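Local coordinates for uncharacterized protein (Anabaena variabilis, PDB 3OT2) that is of unknown function but is probably a nuclease, belonging to a putative restriction endonuclease family of the PD-(D/E)XK clan, at residues Q34-Q39 / P115-T120; A44-C49 / A65-R70; I90-E93 / E97-N100; K124-C129 / F148-Q153. All coordinates share one frame; numbering follows the deposited sequence.

Contact 1: Q34-Q39 / P115-T120; sequences QKPMPQ and PDQSQT. With EDO (1,2-ethanediol), chain K.
P36 and Q117 meet where the CG-CD edge of the proline ring lies against the amide end of the glutamine. P36 CD lies 3.5 Å from Q117 OE1 and 3.6 Å from Q117 NE2, so the ring favours neither end of the amide. The glutamine reaches this place by folding back: CG is anti to the backbone N (chi1 -173°) and the chain then bends at chi2. P115 CD sits against the Q39 amide in van der Waals contact, 3.4 Å from Q39 NE2, the two side chains crossing at about a right angle. D116 joins the segments through water instead. Its OD2 receives one water that also donates to M37 O (2.6 Å from that oxygen) and another that accepts from M37 N, both sides of one backbone residue thus being tied to one carboxylate oxygen. In the next shell, Q117 OE1 accepts S118 N at 3.0 Å, in the carbonyl plane and on a lone pair, and also takes K121 NZ, which together fix the amide's rotation. Q39 and S118 are N-caps: Q39 OE1 receives H42 N at the start of helix 40-57, and S118 OG receives K121 N on helix 119-131. With no direct hydrogen bond across it, the contact shows two helix-entry loops meeting by van der Waals touch and bridging water, while the polar ends of Q39 and S118 cap the helices they introduce.

Contact 2: A44-C49 / A65-R70; sequences AIQSEC and AFLELR. With EDO (1,2-ethanediol), chain I.
Q46 projects from helix 40-57 onto L67 and E68, at the point where strand 63-67, outermost in the sheet within this chain, ends, and so joins a helix to the mixed sheet of what is, by family, a PD-(D/E)XK fold. From a CB directed at the strand, the chain runs straight out: a chi1 of -168° swings CG away from the backbone N, and everything beyond it is extended. CG is the first atom to touch, 3.4 Å from L67 CD2. The same methyl lies 3.5 Å from Q46 CD, so the leucine branch accompanies the glutamine up to its amide. At the tip, Q46 NE2 donates to E68 OE2 over 2.7 Å with an N-H...O angle of 160°. The oxygen lies close to the plane of the amide, whereas the donor approaches the carboxylate on its anti side and somewhat out of plane, the two flat groups standing 81° apart. NE2 also bonds to D81 O, so it is gripped by two acceptors.

E68, in a left-handed backbone conformation just past the strand, bends at chi2 and brings its carboxylate nearer the helix. The other oxygen, OE1, forms a salt bridge with K35; lysine and amide each hold one oxygen. Further along, R70 NE pairs with E20 beside the bound butanediol, and E68 O receives a weak bond of 3.2 Å from O2 of an ethanediol.

Contact 3: I90-E93 / E97-N100; sequences IPRE and EIAN
P91 O and A99 N make the straighter of two backbone hydrogen bonds in this loop, 2.9 Å long with an N-H...O angle of 177°, although the donor stands above the carbonyl plane and not on a lone pair. The second runs the other way, from E93 N to E97 O at 2.8 Å and nearly along the C=O axis. E97 O has a further, softer visitor in a bent CA-H...O contact, R92 CA to E97 O 3.3 Å. Two more donors find partners in the turn: the side-chain NH1 of R92 bonds to G96 O, and the backbone E97 N to N95 OD1. With its chain extended as far as NE, R92 lays its guanidinium so that I98 CG1 sits over one face, 3.6 Å from NH1. I98 CG1 also packs against I90 CG2 at 3.6 Å. The acids meet less comfortably. The carboxylates of E93 and E97 are stacked with planes 10° apart and OE2 atoms 3.9 Å from each other, a closeness that would tend to raise the proton affinity of one of them. E93 OE1 also lies 3.5 Å from E97 CG; an alanine here would remove the E93 carboxylate and would probably leave E97 CG uncovered and its carboxylate freer to turn. The two main-chain bonds frame R92 and I98 as a non-hydrogen-bonded antiparallel pair, a lone beta bridge closing a short turn within the long connection between strands 82-86 and 108-112.

Contact 4: K124-C129 / F148-Q153; sequences KNILHC and FVYRPQ. With EDO (1,2-ethanediol), chain G.
Helix 119-131 covers one side of the central mixed sheet, and I126, L127 and Y150 are where it rests on strand 146-150. The tyrosine ring meets one methyl from each helix residue. I126 CG2 comes in at the root of the ring, 3.6 Å from Y150 CG and 3.7 Å from Y150 CB; L127 CD2 touches further along one side, 3.9 Å from Y150 CD2. Both methyls approach the ring obliquely. In I126 it is the branch trans to the main-chain nitrogen, CG2, that does the touching, while a chi2 of 86° sets the ring plane of Y150 roughly perpendicular to the plane of its CA, CB and CG. L139 of strand 136-141 packs on both I126 and Y150.

The topology explains the meeting: the helix is the connection of a beta-alpha-beta crossover between the parallel strands 108-112 and 136-141, and strand 146-150 then returns antiparallel beside the latter, under the same helix. Within the helix, H128 N bonds to K124 O at 2.9 Å and C129 N to N125 O at 3.0 Å. L127 also packs on V158 of the second subunit, so this helix looks both to its own sheet and to the dimer. K124 belongs to the latter side. Its extended chain carries NZ to D160 and T146 of the second subunit and, at 2.9 Å, to O1 of an ethanediol. An alanine at K124 would probably leave D160 of that subunit without its cationic mate.

In the fold
Contacts 1 and 2, with centres 15 Å apart, are joined by the salt bridge of K35 NZ to E68 OE1 (2.6 Å); D81 is a partner of both, pairing with K35 through its carboxylate and with Q46 through its backbone oxygen. Contact 3 stands on the periphery, 29 Å from contact 1 between centres, yet reaches contact 2 where F66 CE1 meets I98 CD1 at 3.9 Å. Contacts 1 and 4 share helix 119-131 and the second subunit, and Q119 NE2 approaches F148 CE2 to 4.0 Å. The butanediol pocket includes R70 of contact 2; the nearest-lying side chain of contact 3, N100, stays about 10 Å from that ligand.

Contact 1: Q34-Q39 / P115-T120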
loop_
_atom_site.group_PDB
_atom_site.type_symbol
_atom_site.label_atom_id
_atom_site.label_comp_id
_atom_site.label_asym_id
_atom_site.label_seq_id
_atom_site.Cartn_x
_atom_site.Cartn_y
_atom_site.Cartn_z
ATOM N N GLN A 34 0.327 -8.175 -18.011
ATOM C CA GLN A 34 0.595 -9.584 -17.761
ATOM C C GLN A 34 1.103 -9.756 -16.341
ATOM O O GLN A 34 1.899 -8.938 -15.876
ATOM C CB GLN A 34 1.599 -10.099 -18.775
ATOM C CG GLN A 34 1.610 -11.612 -18.889
ATOM C CD GLN A 34 2.463 -12.126 -20.022
ATOM O OE1 GLN A 34 3.213 -11.388 -20.674
ATOM N NE2 GLN A 34 2.352 -13.415 -20.278
ATOM N N LYS A 35 0.635 -10.811 -15.645
ATOM C CA LYS A 35 1.036 -11.119 -14.267
ATOM C C LYS A 35 2.527 -11.519 -14.211
ATOM O O LYS A 35 3.072 -11.888 -15.249
ATOM C CB LYS A 35 0.161 -12.259 -13.692
ATOM C CG LYS A 35 -1.195 -11.806 -13.180
ATOM C CD LYS A 35 -1.943 -12.950 -12.486
ATOM C CE LYS A 35 -1.314 -13.337 -11.158
ATOM N NZ LYS A 35 -2.202 -14.210 -10.358
ATOM N N PRO A 36 3.216 -11.458 -13.038
ATOM C CA PRO A 36 4.637 -11.852 -13.022
ATOM C C PRO A 36 4.823 -13.356 -13.214
ATOM O O PRO A 36 3.897 -14.150 -13.019
ATOM C CB PRO A 36 5.131 -11.391 -11.635
ATOM C CG PRO A 36 3.968 -11.199 -10.838
ATOM C CD PRO A 36 2.775 -11.002 -11.700
HETATM N N MSE A 37 6.028 -13.741 -13.626
HETATM C CA MSE A 37 6.388 -15.138 -13.829
HETATM C C MSE A 37 6.376 -15.866 -12.472
HETATM O O MSE A 37 6.715 -15.242 -11.456
HETATM C CB MSE A 37 7.774 -15.224 -14.498
HETATM C CG MSE A 37 7.779 -14.719 -15.940
HETATM SE SE MSE A 37 6.971 -16.041 -17.133
HETATM C CE MSE A 37 8.344 -17.398 -17.018
ATOM N N PRO A 38 5.930 -17.148 -12.407
ATOM C CA PRO A 38 5.984 -17.874 -11.129
ATOM C C PRO A 38 7.413 -17.934 -10.560
ATOM O O PRO A 38 8.378 -18.006 -11.307
ATOM C CB PRO A 38 5.484 -19.279 -11.499
ATOM C CG PRO A 38 4.684 -19.073 -12.750
ATOM C CD PRO A 38 5.463 -18.032 -13.494
ATOM N N GLN A 39 7.530 -17.838 -9.244
ATOM C CA GLN A 39 8.793 -17.852 -8.509
ATOM C C GLN A 39 8.607 -18.841 -7.360
ATOM O O GLN A 39 7.479 -19.016 -6.910
ATOM C CB GLN A 39 9.116 -16.406 -8.028
ATOM C CG GLN A 39 10.341 -16.241 -7.118
ATOM C CD GLN A 39 10.063 -15.540 -5.789
ATOM O OE1 GLN A 39 8.914 -15.474 -5.300
ATOM N NE2 GLN A 39 11.134 -15.011 -5.167
ATOM N N PRO A 115 9.336 -10.786 -6.758
ATOM C CA PRO A 115 10.224 -9.700 -7.230
ATOM C C PRO A 115 9.740 -8.856 -8.428
ATOM O O PRO A 115 9.982 -7.647 -8.429
ATOM C CB PRO A 115 11.502 -10.443 -7.614
ATOM C CG PRO A 115 11.523 -11.638 -6.729
ATOM C CD PRO A 115 10.096 -12.031 -6.507
ATOM N N ASP A 116 9.088 -9.462 -9.444
ATOM C CA ASP A 116 8.702 -8.705 -10.637
ATOM C C ASP A 116 7.285 -8.104 -10.564
ATOM O O ASP A 116 6.861 -7.430 -11.499
ATOM C CB ASP A 116 8.841 -9.612 -11.868
ATOM C CG ASP A 116 10.280 -10.041 -12.133
ATOM O OD1 ASP A 116 11.202 -9.209 -11.924
ATOM O OD2 ASP A 116 10.485 -11.211 -12.541
ATOM N N GLN A 117 6.572 -8.317 -9.450
ATOM C CA GLN A 117 5.219 -7.823 -9.263
ATOM C C GLN A 117 5.217 -6.322 -8.968
ATOM O O GLN A 117 6.122 -5.814 -8.306
ATOM C CB GLN A 117 4.525 -8.614 -8.116
ATOM C CG GLN A 117 3.018 -8.346 -7.896
ATOM C CD GLN A 117 2.143 -8.531 -9.130
ATOM O OE1 GLN A 117 2.308 -7.853 -10.136
ATOM N NE2 GLN A 117 1.096 -9.343 -9.039
ATOM N N SER A 118 4.206 -5.605 -9.472
ATOM C CA SER A 118 4.028 -4.187 -9.155
ATOM C C SER A 118 3.149 -4.112 -7.911
ATOM O O SER A 118 1.973 -4.461 -7.981
ATOM C CB SER A 118 3.402 -3.425 -10.322
ATOM O OG SER A 118 2.930 -2.158 -9.880
ATOM N N GLN A 119 3.723 -3.702 -6.762
ATOM C CA GLN A 119 2.982 -3.543 -5.511
ATOM C C GLN A 119 1.884 -2.459 -5.667
ATOM O O GLN A 119 0.813 -2.590 -5.085
ATOM C CB GLN A 119 3.940 -3.196 -4.370
ATOM C CG GLN A 119 3.253 -3.159 -2.999
ATOM C CD GLN A 119 4.219 -3.220 -1.846
ATOM O OE1 GLN A 119 5.404 -3.493 -2.020
ATOM N NE2 GLN A 119 3.721 -3.019 -0.643
ATOM N N THR A 120 2.139 -1.407 -6.480
ATOM C CA THR A 120 1.138 -0.361 -6.728
ATOM C C THR A 120 -0.062 -0.989 -7.454
ATOM O O THR A 120 -1.176 -0.801 -7.004
ATOM C CB THR A 120 1.772 0.795 -7.479
ATOM O OG1 THR A 120 2.599 1.491 -6.548
ATOM C CG2 THR A 120 0.750 1.771 -8.083
HETATM C C1 EDO K . 0.664 -0.814 0.096
HETATM O O1 EDO K . 1.170 -1.846 -0.745
HETATM C C2 EDO K . 0.484 0.468 -0.723
HETATM O O2 EDO K . 1.754 0.977 -1.134
HETATM O O HOH W 1 8.598 -13.466 -11.546
HETATM O O HOH W 2 8.053 -11.816 -14.396
#

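Contact 2: A44-C49 / A65-R70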
loop_
_atom_site.group_PDB
_atom_site.type_symbol
_atom_site.label_atom_id
_atom_site.label_comp_id
_atom_site.label_asym_id
_atom_site.label_seq_id
_atom_site.Cartn_x
_atom_site.Cartn_y
_atom_site.Cartn_z
ATOM N N ALA A 44 5.322 -21.372 -3.054
ATOM C CA ALA A 44 5.299 -22.076 -1.772
ATOM C C ALA A 44 4.194 -21.513 -0.863
ATOM O O ALA A 44 3.401 -22.283 -0.311
ATOM C CB ALA A 44 6.660 -21.990 -1.097
ATOM N N ILE A 45 4.122 -20.177 -0.741
ATOM C CA ILE A 45 3.104 -19.493 0.064
ATOM C C ILE A 45 1.730 -19.655 -0.584
ATOM O O ILE A 45 0.769 -19.951 0.120
ATOM C CB ILE A 45 3.487 -18.007 0.278
ATOM C CG1 ILE A 45 4.679 -17.935 1.292
ATOM C CG2 ILE A 45 2.251 -17.186 0.771
ATOM C CD1 ILE A 45 5.246 -16.554 1.548
ATOM N N GLN A 46 1.639 -19.481 -1.916
ATOM C CA GLN A 46 0.376 -19.572 -2.634
ATOM C C GLN A 46 -0.294 -20.953 -2.490
ATOM O O GLN A 46 -1.480 -20.987 -2.166
ATOM C CB GLN A 46 0.578 -19.256 -4.108
ATOM C CG GLN A 46 -0.717 -19.035 -4.875
ATOM C CD GLN A 46 -0.459 -18.815 -6.338
ATOM O OE1 GLN A 46 0.585 -19.185 -6.873
ATOM N NE2 GLN A 46 -1.428 -18.245 -7.037
ATOM N N SER A 47 0.455 -22.062 -2.743
ATOM C CA SER A 47 -0.098 -23.417 -2.677
ATOM C C SER A 47 -0.516 -23.783 -1.256
ATOM O O SER A 47 -1.598 -24.350 -1.066
ATOM C CB SER A 47 0.896 -24.441 -3.225
ATOM O OG SER A 47 1.071 -24.259 -4.621
ATOM N N GLU A 48 0.316 -23.455 -0.262
ATOM C CA GLU A 48 0.009 -23.767 1.130
ATOM C C GLU A 48 -1.152 -22.937 1.658
ATOM O O GLU A 48 -1.946 -23.425 2.462
ATOM C CB GLU A 48 1.245 -23.555 2.006
ATOM C CG GLU A 48 1.124 -24.202 3.375
ATOM C CD GLU A 48 0.833 -25.688 3.430
ATOM O OE1 GLU A 48 1.258 -26.425 2.511
ATOM O OE2 GLU A 48 0.186 -26.116 4.412
ATOM N N CYS A 49 -1.242 -21.685 1.221
ATOM C CA CYS A 49 -2.303 -20.782 1.637
ATOM C C CYS A 49 -3.674 -21.279 1.174
ATOM O O CYS A 49 -4.611 -21.255 1.971
ATOM C CB CYS A 49 -2.017 -19.390 1.106
ATOM S SG CYS A 49 -2.835 -18.087 2.015
ATOM N N ALA A 65 -11.568 -21.635 -1.767
ATOM C CA ALA A 65 -10.414 -20.868 -2.211
ATOM C C ALA A 65 -9.942 -21.433 -3.552
ATOM O O ALA A 65 -9.791 -22.646 -3.690
ATOM C CB ALA A 65 -9.299 -20.937 -1.178
ATOM N N PHE A 66 -9.732 -20.554 -4.533
ATOM C CA PHE A 66 -9.307 -20.916 -5.886
ATOM C C PHE A 66 -7.992 -20.268 -6.234
ATOM O O PHE A 66 -7.779 -19.096 -5.935
ATOM C CB PHE A 66 -10.353 -20.468 -6.927
ATOM C CG PHE A 66 -11.753 -20.966 -6.720
ATOM C CD1 PHE A 66 -12.153 -22.187 -7.243
ATOM C CD2 PHE A 66 -12.680 -20.205 -6.014
ATOM C CE1 PHE A 66 -13.448 -22.640 -7.051
ATOM C CE2 PHE A 66 -13.971 -20.667 -5.808
ATOM C CZ PHE A 66 -14.352 -21.876 -6.336
ATOM N N LEU A 67 -7.126 -21.032 -6.895
ATOM C CA LEU A 67 -5.844 -20.574 -7.401
ATOM C C LEU A 67 -6.019 -19.939 -8.744
ATOM O O LEU A 67 -6.609 -20.569 -9.629
ATOM C CB LEU A 67 -4.893 -21.780 -7.578
ATOM C CG LEU A 67 -4.072 -22.210 -6.386
ATOM C CD1 LEU A 67 -3.498 -23.582 -6.600
ATOM C CD2 LEU A 67 -2.917 -21.316 -6.207
ATOM N N GLU A 68 -5.450 -18.731 -8.944
ATOM C CA GLU A 68 -5.390 -18.093 -10.260
ATOM C C GLU A 68 -6.739 -18.116 -11.038
ATOM O O GLU A 68 -6.769 -18.461 -12.224
ATOM C CB GLU A 68 -4.311 -18.786 -11.112
ATOM C CG GLU A 68 -2.913 -18.813 -10.509
ATOM C CD GLU A 68 -2.206 -17.476 -10.456
ATOM O OE1 GLU A 68 -2.521 -16.614 -11.301
ATOM O OE2 GLU A 68 -1.316 -17.297 -9.591
ATOM N N LEU A 69 -7.835 -17.708 -10.383
ATOM C CA LEU A 69 -9.149 -17.663 -11.009
ATOM C C LEU A 69 -9.420 -16.247 -11.537
ATOM O O LEU A 69 -9.176 -15.269 -10.824
ATOM C CB LEU A 69 -10.220 -18.084 -9.976
ATOM C CG LEU A 69 -11.684 -17.975 -10.381
ATOM C CD1 LEU A 69 -12.074 -19.083 -11.379
ATOM C CD2 LEU A 69 -12.582 -18.014 -9.159
ATOM N N ARG A 70 -9.913 -16.135 -12.787
ATOM C CA ARG A 70 -10.239 -14.838 -13.367
ATOM C C ARG A 70 -11.547 -14.300 -12.785
ATOM O O ARG A 70 -12.545 -15.015 -12.735
ATOM C CB ARG A 70 -10.305 -14.918 -14.899
ATOM C CG ARG A 70 -10.735 -13.610 -15.577
ATOM C CD ARG A 70 -10.511 -13.614 -17.093
ATOM N NE ARG A 70 -9.143 -13.991 -17.448
ATOM C CZ ARG A 70 -8.110 -13.158 -17.439
ATOM N NH1 ARG A 70 -8.281 -11.876 -17.131
ATOM N NH2 ARG A 70 -6.898 -13.598 -17.733
HETATM C C1 EDO I . -7.447 -18.523 -15.840
HETATM O O1 EDO I . -8.719 -18.117 -16.337
HETATM C C2 EDO I . -6.681 -17.279 -15.440
HETATM O O2 EDO I . -5.388 -17.690 -14.997
#

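Contact 3: I90-E93 / E97-N100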
loop_
_atom_site.group_PDB
_atom_site.type_symbol
_atom_site.label_atom_id
_atom_site.label_comp_id
_atom_site.label_asym_id
_atom_site.label_seq_id
_atom_site.Cartn_x
_atom_site.Cartn_y
_atom_site.Cartn_z
ATOM N N ILE A 90 -20.723 -18.674 -5.198
ATOM C CA ILE A 90 -19.999 -19.418 -6.239
ATOM C C ILE A 90 -20.962 -19.605 -7.444
ATOM O O ILE A 90 -21.990 -20.249 -7.276
ATOM C CB ILE A 90 -19.415 -20.770 -5.720
ATOM C CG1 ILE A 90 -18.358 -20.549 -4.617
ATOM C CG2 ILE A 90 -18.819 -21.604 -6.888
ATOM C CD1 ILE A 90 -17.987 -21.767 -3.793
ATOM N N PRO A 91 -20.686 -19.000 -8.638
ATOM C CA PRO A 91 -21.594 -19.203 -9.788
ATOM C C PRO A 91 -21.576 -20.664 -10.246
ATOM O O PRO A 91 -20.516 -21.279 -10.351
ATOM C CB PRO A 91 -21.046 -18.252 -10.855
ATOM C CG PRO A 91 -19.624 -18.060 -10.507
ATOM C CD PRO A 91 -19.534 -18.153 -9.004
ATOM N N ARG A 92 -22.761 -21.235 -10.436
ATOM C CA ARG A 92 -22.919 -22.636 -10.819
ATOM C C ARG A 92 -23.797 -22.789 -12.031
ATOM O O ARG A 92 -24.738 -22.003 -12.235
ATOM C CB ARG A 92 -23.524 -23.448 -9.657
ATOM C CG ARG A 92 -22.623 -23.483 -8.434
ATOM C CD ARG A 92 -23.068 -24.471 -7.385
ATOM N NE ARG A 92 -22.155 -24.396 -6.255
ATOM C CZ ARG A 92 -21.084 -25.166 -6.087
ATOM N NH1 ARG A 92 -20.797 -26.124 -6.960
ATOM N NH2 ARG A 92 -20.305 -24.999 -5.036
ATOM N N GLU A 93 -23.513 -23.837 -12.823
ATOM C CA GLU A 93 -24.304 -24.216 -13.982
ATOM C C GLU A 93 -25.566 -24.928 -13.454
ATOM O O GLU A 93 -25.607 -25.303 -12.269
ATOM C CB GLU A 93 -23.476 -25.130 -14.935
ATOM C CG GLU A 93 -22.096 -24.580 -15.308
ATOM C CD GLU A 93 -21.188 -25.486 -16.123
ATOM O OE1 GLU A 93 -21.653 -26.573 -16.536
ATOM O OE2 GLU A 93 -20.017 -25.106 -16.362
ATOM N N GLU A 97 -22.443 -27.848 -11.159
ATOM C CA GLU A 97 -20.998 -27.711 -11.123
ATOM C C GLU A 97 -20.624 -26.234 -11.223
ATOM O O GLU A 97 -21.407 -25.422 -11.745
ATOM C CB GLU A 97 -20.322 -28.517 -12.220
ATOM C CG GLU A 97 -20.324 -27.848 -13.556
ATOM C CD GLU A 97 -19.538 -28.735 -14.495
ATOM O OE1 GLU A 97 -19.999 -29.873 -14.720
ATOM O OE2 GLU A 97 -18.423 -28.354 -14.920
ATOM N N ILE A 98 -19.419 -25.891 -10.759
ATOM C CA ILE A 98 -18.952 -24.505 -10.781
ATOM C C ILE A 98 -18.814 -24.043 -12.239
ATOM O O ILE A 98 -18.367 -24.808 -13.090
ATOM C CB ILE A 98 -17.651 -24.326 -9.968
ATOM C CG1 ILE A 98 -17.888 -24.727 -8.475
ATOM C CG2 ILE A 98 -17.151 -22.880 -10.072
ATOM C CD1 ILE A 98 -16.642 -24.749 -7.537
ATOM N N ALA A 99 -19.282 -22.817 -12.506
ATOM C CA ALA A 99 -19.238 -22.134 -13.788
ATOM C C ALA A 99 -17.795 -21.841 -14.201
ATOM O O ALA A 99 -16.917 -21.728 -13.338
ATOM C CB ALA A 99 -20.010 -20.824 -13.686
ATOM N N ASN A 100 -17.551 -21.687 -15.511
ATOM C CA ASN A 100 -16.210 -21.361 -15.999
ATOM C C ASN A 100 -15.894 -19.859 -15.837
ATOM O O ASN A 100 -14.727 -19.488 -15.757
ATOM C CB ASN A 100 -16.057 -21.771 -17.469
ATOM C CG ASN A 100 -16.394 -23.219 -17.745
ATOM O OD1 ASN A 100 -17.281 -23.534 -18.538
ATOM N ND2 ASN A 100 -15.738 -24.124 -17.064
#

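Contact 4: K124-C129 / F148-Q153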
loop_
_atom_site.group_PDB
_atom_site.type_symbol
_atom_site.label_atom_id
_atom_site.label_comp_id
_atom_site.label_asym_id
_atom_site.label_seq_id
_atom_site.Cartn_x
_atom_site.Cartn_y
_atom_site.Cartn_z
ATOM N N LYS A 124 -3.962 -1.331 -6.033
ATOM C CA LYS A 124 -5.110 -0.844 -6.813
ATOM C C LYS A 124 -6.129 -1.978 -7.031
ATOM O O LYS A 124 -7.327 -1.744 -6.912
ATOM C CB LYS A 124 -4.676 -0.304 -8.177
ATOM C CG LYS A 124 -3.885 0.989 -8.155
ATOM C CD LYS A 124 -3.545 1.333 -9.581
ATOM C CE LYS A 124 -2.651 2.517 -9.660
ATOM N NZ LYS A 124 -2.443 2.925 -11.074
ATOM N N ASN A 125 -5.653 -3.185 -7.382
ATOM C CA ASN A 125 -6.527 -4.346 -7.609
ATOM C C ASN A 125 -7.298 -4.717 -6.346
ATOM O O ASN A 125 -8.503 -4.961 -6.424
ATOM C CB ASN A 125 -5.725 -5.556 -8.126
ATOM C CG ASN A 125 -5.342 -5.431 -9.585
ATOM O OD1 ASN A 125 -5.869 -4.587 -10.336
ATOM N ND2 ASN A 125 -4.428 -6.275 -10.029
ATOM N N ILE A 126 -6.632 -4.705 -5.182
ATOM C CA ILE A 126 -7.288 -5.014 -3.913
ATOM C C ILE A 126 -8.326 -3.936 -3.627
ATOM O O ILE A 126 -9.458 -4.261 -3.269
ATOM C CB ILE A 126 -6.281 -5.191 -2.741
ATOM C CG1 ILE A 126 -5.448 -6.490 -2.918
ATOM C CG2 ILE A 126 -7.023 -5.209 -1.388
ATOM C CD1 ILE A 126 -4.222 -6.617 -2.006
ATOM N N LEU A 127 -7.968 -2.656 -3.818
ATOM C CA LEU A 127 -8.924 -1.588 -3.523
ATOM C C LEU A 127 -10.129 -1.631 -4.476
ATOM O O LEU A 127 -11.240 -1.320 -4.045
ATOM C CB LEU A 127 -8.238 -0.215 -3.511
ATOM C CG LEU A 127 -7.165 -0.036 -2.412
ATOM C CD1 LEU A 127 -6.327 1.196 -2.679
ATOM C CD2 LEU A 127 -7.776 -0.004 -1.000
ATOM N N HIS A 128 -9.928 -2.061 -5.738
ATOM C CA HIS A 128 -11.008 -2.214 -6.735
ATOM C C HIS A 128 -11.949 -3.350 -6.276
ATOM O O HIS A 128 -13.163 -3.202 -6.372
ATOM C CB HIS A 128 -10.433 -2.480 -8.146
ATOM C CG HIS A 128 -11.475 -2.669 -9.211
ATOM N ND1 HIS A 128 -12.125 -1.592 -9.772
ATOM C CD2 HIS A 128 -11.937 -3.807 -9.782
ATOM C CE1 HIS A 128 -12.978 -2.097 -10.648
ATOM N NE2 HIS A 128 -12.897 -3.433 -10.691
ATOM N N CYS A 129 -11.395 -4.453 -5.722
ATOM C CA CYS A 129 -12.201 -5.556 -5.161
ATOM C C CYS A 129 -13.138 -5.045 -4.066
ATOM O O CYS A 129 -14.338 -5.349 -4.088
ATOM C CB CYS A 129 -11.302 -6.665 -4.626
ATOM S SG CYS A 129 -10.506 -7.638 -5.908
ATOM N N PHE A 148 -0.536 -6.948 4.817
ATOM C CA PHE A 148 -1.421 -5.787 4.892
ATOM C C PHE A 148 -2.825 -6.310 4.767
ATOM O O PHE A 148 -3.097 -7.125 3.874
ATOM C CB PHE A 148 -1.138 -4.746 3.802
ATOM C CG PHE A 148 0.181 -4.024 3.915
ATOM C CD1 PHE A 148 0.390 -3.078 4.907
ATOM C CD2 PHE A 148 1.213 -4.288 3.023
ATOM C CE1 PHE A 148 1.608 -2.383 4.993
ATOM C CE2 PHE A 148 2.422 -3.568 3.094
ATOM C CZ PHE A 148 2.603 -2.624 4.079
ATOM N N VAL A 149 -3.704 -5.888 5.669
ATOM C CA VAL A 149 -5.110 -6.306 5.692
ATOM C C VAL A 149 -5.978 -5.114 5.282
ATOM O O VAL A 149 -5.917 -4.045 5.898
ATOM C CB VAL A 149 -5.508 -6.890 7.071
ATOM C CG1 VAL A 149 -7.029 -7.074 7.174
ATOM C CG2 VAL A 149 -4.794 -8.219 7.325
ATOM N N TYR A 150 -6.810 -5.329 4.260
ATOM C CA TYR A 150 -7.707 -4.338 3.693
ATOM C C TYR A 150 -9.179 -4.709 3.934
ATOM O O TYR A 150 -9.585 -5.794 3.558
ATOM C CB TYR A 150 -7.456 -4.257 2.178
ATOM C CG TYR A 150 -6.104 -3.703 1.798
ATOM C CD1 TYR A 150 -4.983 -4.528 1.723
ATOM C CD2 TYR A 150 -5.946 -2.358 1.487
ATOM C CE1 TYR A 150 -3.738 -4.020 1.351
ATOM C CE2 TYR A 150 -4.704 -1.840 1.120
ATOM C CZ TYR A 150 -3.603 -2.672 1.067
ATOM O OH TYR A 150 -2.391 -2.139 0.709
ATOM N N ARG A 151 -9.952 -3.800 4.553
ATOM C CA ARG A 151 -11.385 -3.962 4.809
ATOM C C ARG A 151 -12.111 -2.748 4.244
ATOM O O ARG A 151 -11.509 -1.659 4.210
ATOM C CB ARG A 151 -11.675 -4.114 6.307
ATOM C CG ARG A 151 -11.154 -5.395 6.944
ATOM C CD ARG A 151 -11.404 -5.265 8.420
ATOM N NE ARG A 151 -11.355 -6.520 9.143
ATOM C CZ ARG A 151 -10.484 -6.812 10.109
ATOM N NH1 ARG A 151 -9.515 -5.957 10.424
ATOM N NH2 ARG A 151 -10.574 -7.961 10.765
ATOM N N PRO A 152 -13.368 -2.875 3.755
ATOM C CA PRO A 152 -14.035 -1.692 3.185
ATOM C C PRO A 152 -14.152 -0.548 4.183
ATOM O O PRO A 152 -14.482 -0.767 5.346
ATOM C CB PRO A 152 -15.426 -2.220 2.796
ATOM C CG PRO A 152 -15.269 -3.660 2.677
ATOM C CD PRO A 152 -14.267 -4.057 3.693
ATOM N N GLN A 153 -13.815 0.666 3.720
ATOM C CA GLN A 153 -13.897 1.926 4.455
ATOM C C GLN A 153 -13.060 1.916 5.754
ATOM O O GLN A 153 -13.337 2.680 6.670
ATOM C CB GLN A 153 -15.370 2.291 4.767
ATOM C CG GLN A 153 -16.143 2.869 3.586
ATOM C CD GLN A 153 -16.620 1.799 2.642
ATOM O OE1 GLN A 153 -17.450 0.945 2.988
ATOM N NE2 GLN A 153 -16.088 1.815 1.430
HETATM C C1 EDO G . -1.589 -0.431 -12.789
HETATM O O1 EDO G . -1.003 0.596 -11.970
HETATM C C2 EDO G . -2.872 0.101 -13.417
HETATM O O2 EDO G . -2.704 0.327 -14.829
#